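Side-chain contacts in phenazine biosynthesis protein PhzF family (Enterococcus faecalis, PDB 1S7J), which is of unproven function but is probably an isomerase of the PhzF family: residues 29-32 with 33-36; 238-242 with 243-247. All coordinates share one frame; numbering follows the deposited sequence.

Contact 1 of 2, residues 29-32 with 33-36; sequences WLPE and AVMQ
The first turn of helix 32-42 opens here, with P31 at its N-cap and the loop that leads down from strand 19-25 folded back against M35. The sulfur of M35 lies beside the benzo half of the W29 indole: SD is 3.7 Å from CZ3 of W29 and 4.8 Å from the centroid of the six-membered ring. It approaches obliquely, 71° off the ring normal, and the two side chains cross at about a right angle. With CG placed anti to the carbonyl carbon (chi1 -66°), the M35 chain runs back along the loop, which sets its CG 3.8 Å from CB of L30. Separately, on another side of the turn, CG2 of V34 lies 3.8 Å from CD of P31, the valine and the proline ring side by side and pointing the same way.

Two backbone bonds start the helix. M35 N donates to P31 O at 3.2 Å, and Q36 N donates to E32 O at 3.0 Å. Strands 47-53 and 56-62 back W29 and M35: F49 touches both, and R60 makes a cation-pi contact with the indole. Proline at the N-cap, the first i to i+4 bonds and a Met-aromatic contact back to the preceding loop mark a helix N-terminus laid against the antiparallel pair 47-53 and 56-62.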
ATOM      1  N   TRP A  29      -7.225  17.460  17.197  1.00 33.85           N
ATOM      2  CA  TRP A  29      -8.012  16.285  16.900  1.00 32.94           C
ATOM      3  C   TRP A  29      -9.524  16.459  16.889  1.00 34.99           C
ATOM      4  O   TRP A  29     -10.106  17.073  17.786  1.00 34.63           O
ATOM      5  CB  TRP A  29      -7.647  15.148  17.829  1.00 29.72           C
ATOM      6  CG  TRP A  29      -6.379  14.459  17.472  1.00 31.16           C
ATOM      7  CD1 TRP A  29      -5.257  14.365  18.234  1.00 31.05           C
ATOM      8  CD2 TRP A  29      -6.105  13.720  16.262  1.00 28.72           C
ATOM      9  NE1 TRP A  29      -4.303  13.614  17.591  1.00 32.09           N
ATOM     10  CE2 TRP A  29      -4.797  13.207  16.380  1.00 33.25           C
ATOM     11  CE3 TRP A  29      -6.832  13.448  15.104  1.00 30.51           C
ATOM     12  CZ2 TRP A  29      -4.202  12.434  15.374  1.00 29.95           C
ATOM     13  CZ3 TRP A  29      -6.237  12.681  14.107  1.00 33.31           C
ATOM     14  CH2 TRP A  29      -4.937  12.187  14.253  1.00 34.11           C
ATOM     15  N   LEU A  30     -10.141  15.899  15.858  1.00 33.31           N
ATOM     16  CA  LEU A  30     -11.585  15.914  15.709  1.00 31.35           C
ATOM     17  C   LEU A  30     -12.090  14.676  16.453  1.00 28.23           C
ATOM     18  O   LEU A  30     -11.309  13.762  16.732  1.00 27.95           O
ATOM     19  CB  LEU A  30     -11.963  15.795  14.218  1.00 32.46           C
ATOM     20  CG  LEU A  30     -11.770  17.006  13.299  1.00 35.13           C
ATOM     21  CD1 LEU A  30     -11.828  16.575  11.841  1.00 35.45           C
ATOM     22  CD2 LEU A  30     -12.835  18.060  13.596  1.00 33.95           C
ATOM     23  N   PRO A  31     -13.377  14.656  16.827  1.00 26.97           N
ATOM     24  CA  PRO A  31     -13.921  13.494  17.534  1.00 27.06           C
ATOM     25  C   PRO A  31     -13.826  12.258  16.631  1.00 24.34           C
ATOM     26  O   PRO A  31     -13.824  12.391  15.408  1.00 26.95           O
ATOM     27  CB  PRO A  31     -15.366  13.893  17.771  1.00 26.56           C
ATOM     28  CG  PRO A  31     -15.277  15.388  17.941  1.00 29.00           C
ATOM     29  CD  PRO A  31     -14.348  15.767  16.816  1.00 28.85           C
ATOM     30  N   GLU A  32     -13.711  11.083  17.229  1.00 26.67           N
ATOM     31  CA  GLU A  32     -13.619   9.824  16.486  1.00 29.20           C
ATOM     32  C   GLU A  32     -14.745   9.689  15.457  1.00 28.44           C
ATOM     33  O   GLU A  32     -14.501   9.308  14.301  1.00 28.83           O
ATOM     34  CB  GLU A  32     -13.651   8.650  17.481  1.00 28.62           C
ATOM     35  CG  GLU A  32     -14.464   7.413  17.048  1.00 48.83           C
ATOM     36  CD  GLU A  32     -13.695   6.464  16.140  1.00 58.89           C
ATOM     37  OE1 GLU A  32     -14.350   5.726  15.358  1.00 65.38           O
ATOM     38  OE2 GLU A  32     -12.443   6.434  16.218  1.00 66.70           O
ATOM     39  N   ALA A  33     -15.969   9.998  15.891  1.00 30.47           N
ATOM     40  CA  ALA A  33     -17.165   9.907  15.051  1.00 31.19           C
ATOM     41  C   ALA A  33     -17.047  10.747  13.781  1.00 31.15           C
ATOM     42  O   ALA A  33     -17.287  10.264  12.669  1.00 30.95           O
ATOM     43  CB  ALA A  33     -18.388  10.335  15.852  1.00 27.15           C
ATOM     44  N   VAL A  34     -16.679  12.004  13.950  1.00 28.14           N
ATOM     45  CA  VAL A  34     -16.532  12.912  12.838  1.00 27.98           C
ATOM     46  C   VAL A  34     -15.529  12.422  11.811  1.00 27.18           C
ATOM     47  O   VAL A  34     -15.734  12.589  10.604  1.00 27.64           O
ATOM     48  CB  VAL A  34     -16.117  14.294  13.308  1.00 28.31           C
ATOM     49  CG1 VAL A  34     -15.999  15.240  12.130  1.00 23.23           C
ATOM     50  CG2 VAL A  34     -17.117  14.816  14.324  1.00 28.84           C
ATOM     51  N   MET A  35     -14.420  11.877  12.275  1.00 23.10           N
ATOM     52  CA  MET A  35     -13.396  11.378  11.382  1.00 24.11           C
ATOM     53  C   MET A  35     -13.875  10.149  10.615  1.00 20.80           C
ATOM     54  O   MET A  35     -13.457   9.910   9.474  1.00 21.10           O
ATOM     55  CB  MET A  35     -12.117  11.068  12.156  1.00 24.13           C
ATOM     56  CG  MET A  35     -11.441  12.299  12.745  1.00 25.17           C
ATOM     57  SD  MET A  35      -9.739  11.969  13.279  1.00 23.83           S
ATOM     58  CE  MET A  35     -10.045  11.596  15.014  1.00 20.17           C
ATOM     59  N   GLN A  36     -14.703   9.341  11.271  1.00 22.48           N
ATOM     60  CA  GLN A  36     -15.269   8.144  10.662  1.00 18.38           C
ATOM     61  C   GLN A  36     -16.229   8.586   9.568  1.00 19.07           C
ATOM     62  O   GLN A  36     -16.187   8.093   8.439  1.00 17.08           O
ATOM     63  CB  GLN A  36     -16.050   7.343  11.703  1.00 25.33           C
ATOM     64  CG  GLN A  36     -16.657   6.055  11.153  1.00 20.08           C
ATOM     65  CD  GLN A  36     -15.595   5.038  10.778  1.00 27.29           C
ATOM     66  OE1 GLN A  36     -15.120   4.283  11.632  1.00 33.30           O
ATOM     67  NE2 GLN A  36     -15.202   5.015   9.498  1.00 30.94           N
TER

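Contact 2 of 2, residues 238-242 with 243-247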
ATOM      1  N   GLU A 238      14.418  -1.894  -1.874  1.00 38.57           N
ATOM      2  CA  GLU A 238      15.740  -2.132  -1.334  1.00 42.01           C
ATOM      3  C   GLU A 238      15.692  -3.116  -0.183  1.00 40.07           C
ATOM      4  O   GLU A 238      14.766  -3.086   0.655  1.00 35.82           O
ATOM      5  CB  GLU A 238      16.418  -0.839  -0.862  1.00 46.80           C
ATOM      6  CG  GLU A 238      17.888  -1.065  -0.494  1.00 53.38           C
ATOM      7  CD  GLU A 238      18.506   0.084   0.257  1.00 59.06           C
ATOM      8  OE1 GLU A 238      18.872   1.086  -0.390  1.00 61.71           O
ATOM      9  OE2 GLU A 238      18.650  -0.023   1.500  1.00 63.59           O
ATOM     10  N   VAL A 239      16.665  -4.013  -0.151  1.00 38.34           N
ATOM     11  CA  VAL A 239      16.766  -5.000   0.893  1.00 41.07           C
ATOM     12  C   VAL A 239      17.832  -4.607   1.905  1.00 41.92           C
ATOM     13  O   VAL A 239      18.963  -4.285   1.538  1.00 38.97           O
ATOM     14  CB  VAL A 239      17.109  -6.401   0.337  1.00 42.04           C
ATOM     15  CG1 VAL A 239      17.156  -7.419   1.467  1.00 42.86           C
ATOM     16  CG2 VAL A 239      16.092  -6.817  -0.704  1.00 39.38           C
ATOM     17  N   LYS A 240      17.423  -4.545   3.152  1.00 45.68           N
ATOM     18  CA  LYS A 240      18.312  -4.244   4.253  1.00 50.80           C
ATOM     19  C   LYS A 240      18.243  -5.492   5.125  1.00 53.09           C
ATOM     20  O   LYS A 240      17.410  -6.396   4.910  1.00 55.71           O
ATOM     21  CB  LYS A 240      17.791  -3.025   5.056  1.00 49.99           C
ATOM     22  CG  LYS A 240      18.178  -1.654   4.481  1.00 53.86           C
ATOM     23  CD  LYS A 240      17.425  -0.514   5.192  1.00 56.10           C
ATOM     24  CE  LYS A 240      17.560  -0.566   6.722  1.00 59.45           C
ATOM     25  NZ  LYS A 240      16.646   0.389   7.440  1.00 58.36           N
ATOM     26  N   GLU A 241      19.106  -5.578   6.127  1.00 54.76           N
ATOM     27  CA  GLU A 241      19.158  -6.732   6.984  1.00 55.01           C
ATOM     28  C   GLU A 241      17.922  -6.599   7.845  1.00 54.32           C
ATOM     29  O   GLU A 241      17.836  -5.539   8.546  1.00 56.13           O
ATOM     30  CB  GLU A 241      20.370  -6.527   7.831  1.00 61.25           C
ATOM     31  CG  GLU A 241      21.598  -7.231   7.337  1.00 67.72           C
ATOM     32  CD  GLU A 241      22.021  -6.755   5.950  1.00 72.73           C
ATOM     33  OE1 GLU A 241      22.628  -5.670   5.860  1.00 77.30           O
ATOM     34  OE2 GLU A 241      21.752  -7.466   4.960  1.00 74.30           O
ATOM     35  N   ASN A 242      16.944  -7.529   7.883  1.00 50.69           N
ATOM     36  CA  ASN A 242      15.742  -7.505   8.703  1.00 50.09           C
ATOM     37  C   ASN A 242      14.759  -6.316   8.435  1.00 47.92           C
ATOM     38  O   ASN A 242      13.942  -5.969   9.307  1.00 48.87           O
ATOM     39  CB  ASN A 242      16.116  -7.532  10.183  1.00 47.07           C
ATOM     40  CG  ASN A 242      15.242  -8.495  10.966  1.00 54.24           C
ATOM     41  OD1 ASN A 242      15.167  -9.682  10.626  1.00 56.78           O
ATOM     42  ND2 ASN A 242      14.578  -7.993  12.012  1.00 54.93           N
ATOM     43  N   ARG A 243      14.785  -5.774   7.220  1.00 46.04           N
ATOM     44  CA  ARG A 243      13.880  -4.673   6.866  1.00 45.16           C
ATOM     45  C   ARG A 243      13.914  -4.417   5.353  1.00 42.59           C
ATOM     46  O   ARG A 243      14.942  -4.621   4.710  1.00 43.73           O
ATOM     47  CB  ARG A 243      14.296  -3.389   7.627  1.00 46.34           C
ATOM     48  CG  ARG A 243      13.156  -2.398   7.890  1.00 43.81           C
ATOM     49  CD  ARG A 243      12.140  -2.955   8.889  1.00 42.39           C
ATOM     50  NE  ARG A 243      11.003  -2.049   9.070  1.00 42.34           N
ATOM     51  CZ  ARG A 243      10.068  -2.188  10.015  1.00 41.86           C
ATOM     52  NH1 ARG A 243       9.071  -1.308  10.095  1.00 45.66           N
ATOM     53  NH2 ARG A 243      10.125  -3.193  10.878  1.00 47.92           N
ATOM     54  N   VAL A 244      12.760  -4.057   4.777  1.00 40.85           N
ATOM     55  CA  VAL A 244      12.694  -3.740   3.337  1.00 37.70           C
ATOM     56  C   VAL A 244      12.170  -2.322   3.146  1.00 35.09           C
ATOM     57  O   VAL A 244      11.345  -1.833   3.938  1.00 33.54           O
ATOM     58  CB  VAL A 244      11.823  -4.742   2.535  1.00 39.06           C
ATOM     59  CG1 VAL A 244      12.466  -6.108   2.537  1.00 41.71           C
ATOM     60  CG2 VAL A 244      10.426  -4.803   3.093  1.00 35.38           C
ATOM     61  N   ILE A 245      12.673  -1.655   2.109  1.00 32.20           N
ATOM     62  CA  ILE A 245      12.297  -0.274   1.807  1.00 28.89           C
ATOM     63  C   ILE A 245      11.629  -0.111   0.443  1.00 28.22           C
ATOM     64  O   ILE A 245      12.128  -0.614  -0.566  1.00 26.39           O
ATOM     65  CB  ILE A 245      13.541   0.639   1.796  1.00 28.50           C
ATOM     66  CG1 ILE A 245      14.362   0.444   3.070  1.00 29.51           C
ATOM     67  CG2 ILE A 245      13.126   2.100   1.627  1.00 31.65           C
ATOM     68  CD1 ILE A 245      13.619   0.766   4.345  1.00 31.88           C
ATOM     69  N   ILE A 246      10.487   0.577   0.425  1.00 26.96           N
ATOM     70  CA  ILE A 246       9.787   0.850  -0.833  1.00 27.75           C
ATOM     71  C   ILE A 246       9.674   2.353  -1.034  1.00 27.14           C
ATOM     72  O   ILE A 246       9.314   3.093  -0.102  1.00 26.89           O
ATOM     73  CB  ILE A 246       8.355   0.225  -0.884  1.00 30.31           C
ATOM     74  CG1 ILE A 246       7.490   0.759   0.251  1.00 28.97           C
ATOM     75  CG2 ILE A 246       8.437  -1.272  -0.851  1.00 27.86           C
ATOM     76  CD1 ILE A 246       6.097   0.213   0.251  1.00 27.52           C
ATOM     77  N   GLY A 247      10.010   2.813  -2.225  1.00 27.67           N
ATOM     78  CA  GLY A 247       9.922   4.228  -2.520  1.00 27.93           C
ATOM     79  C   GLY A 247       9.000   4.479  -3.684  1.00 28.61           C
ATOM     80  O   GLY A 247       9.083   3.781  -4.696  1.00 26.82           O
TER
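I245 and K240 meet on one face of a beta hairpin, where CG1 of the isoleucine lies 3.8 Å from CD of the lysine. In K240 a chi1 of -84° puts CG anti to the carbonyl carbon, and an extended chi2 carries CD over to the isoleucine branch, which the chain crosses at a slant; the bend at chi3 turns only CE and NZ onward. E238 sits on the same face, with its CB 4.2 Å from CB of I245.

The tight part is the backbone between the strands, which run antiparallel at 157°. E238 and I245 form a hydrogen-bonded pair: I245 N reaches E238 O at 2.9 Å in a nearly straight bond (170° at the hydrogen), and E238 N returns to I245 O at 2.9 Å. Closer to the turn, K240 N donates to R243 O at 2.9 Å, the last strand bond before the type II turn from K240 to R243. Between these pairs V239 and V244 form a non-hydrogen-bonded pair facing the other way, and CA of V244 makes a CH...O contact with E238 O at 3.5 Å.

The loose side is the turn itself. E241 and N242 are exposed and take little part, their CB atoms leaving the chain away from the other strand. K240 is exposed as well, whereas R243 leads its guanidinium off the hairpin to a salt bridge with D114. All four residues of this end also touch a neighbouring molecule in the crystal.

The salt bridge ties the hairpin to strand 110-116, whose Y112 and D114 also touch I245, while V244 pairs through its backbone with F115. On the valine face, I211 of helix 207-218 packs against V239 and V244, so strand 110-116 extends the hairpin at the edge of strand 243-259 while the helix covers its V239 and V244 face.

Overall arrangement
Contacts 1 and 2 lie far apart within one chain, their centres 34 Å from each other and their nearest atoms about 20 Å apart, with no touch between them. Contact 1 is the more peripheral, about 23 Å from the centre of the chain to the centre of the contact, against about 15 Å for contact 2. Strand 243-259, which begins in contact 2, pairs with strands 2-10 and 110-116, and L260 just beyond its end touches V34 of contact 1. Contact 1 is also nearer the predicted active site: the Q36 side chain lies about 10 Å from that of E46, whereas contact 2 is remote from it.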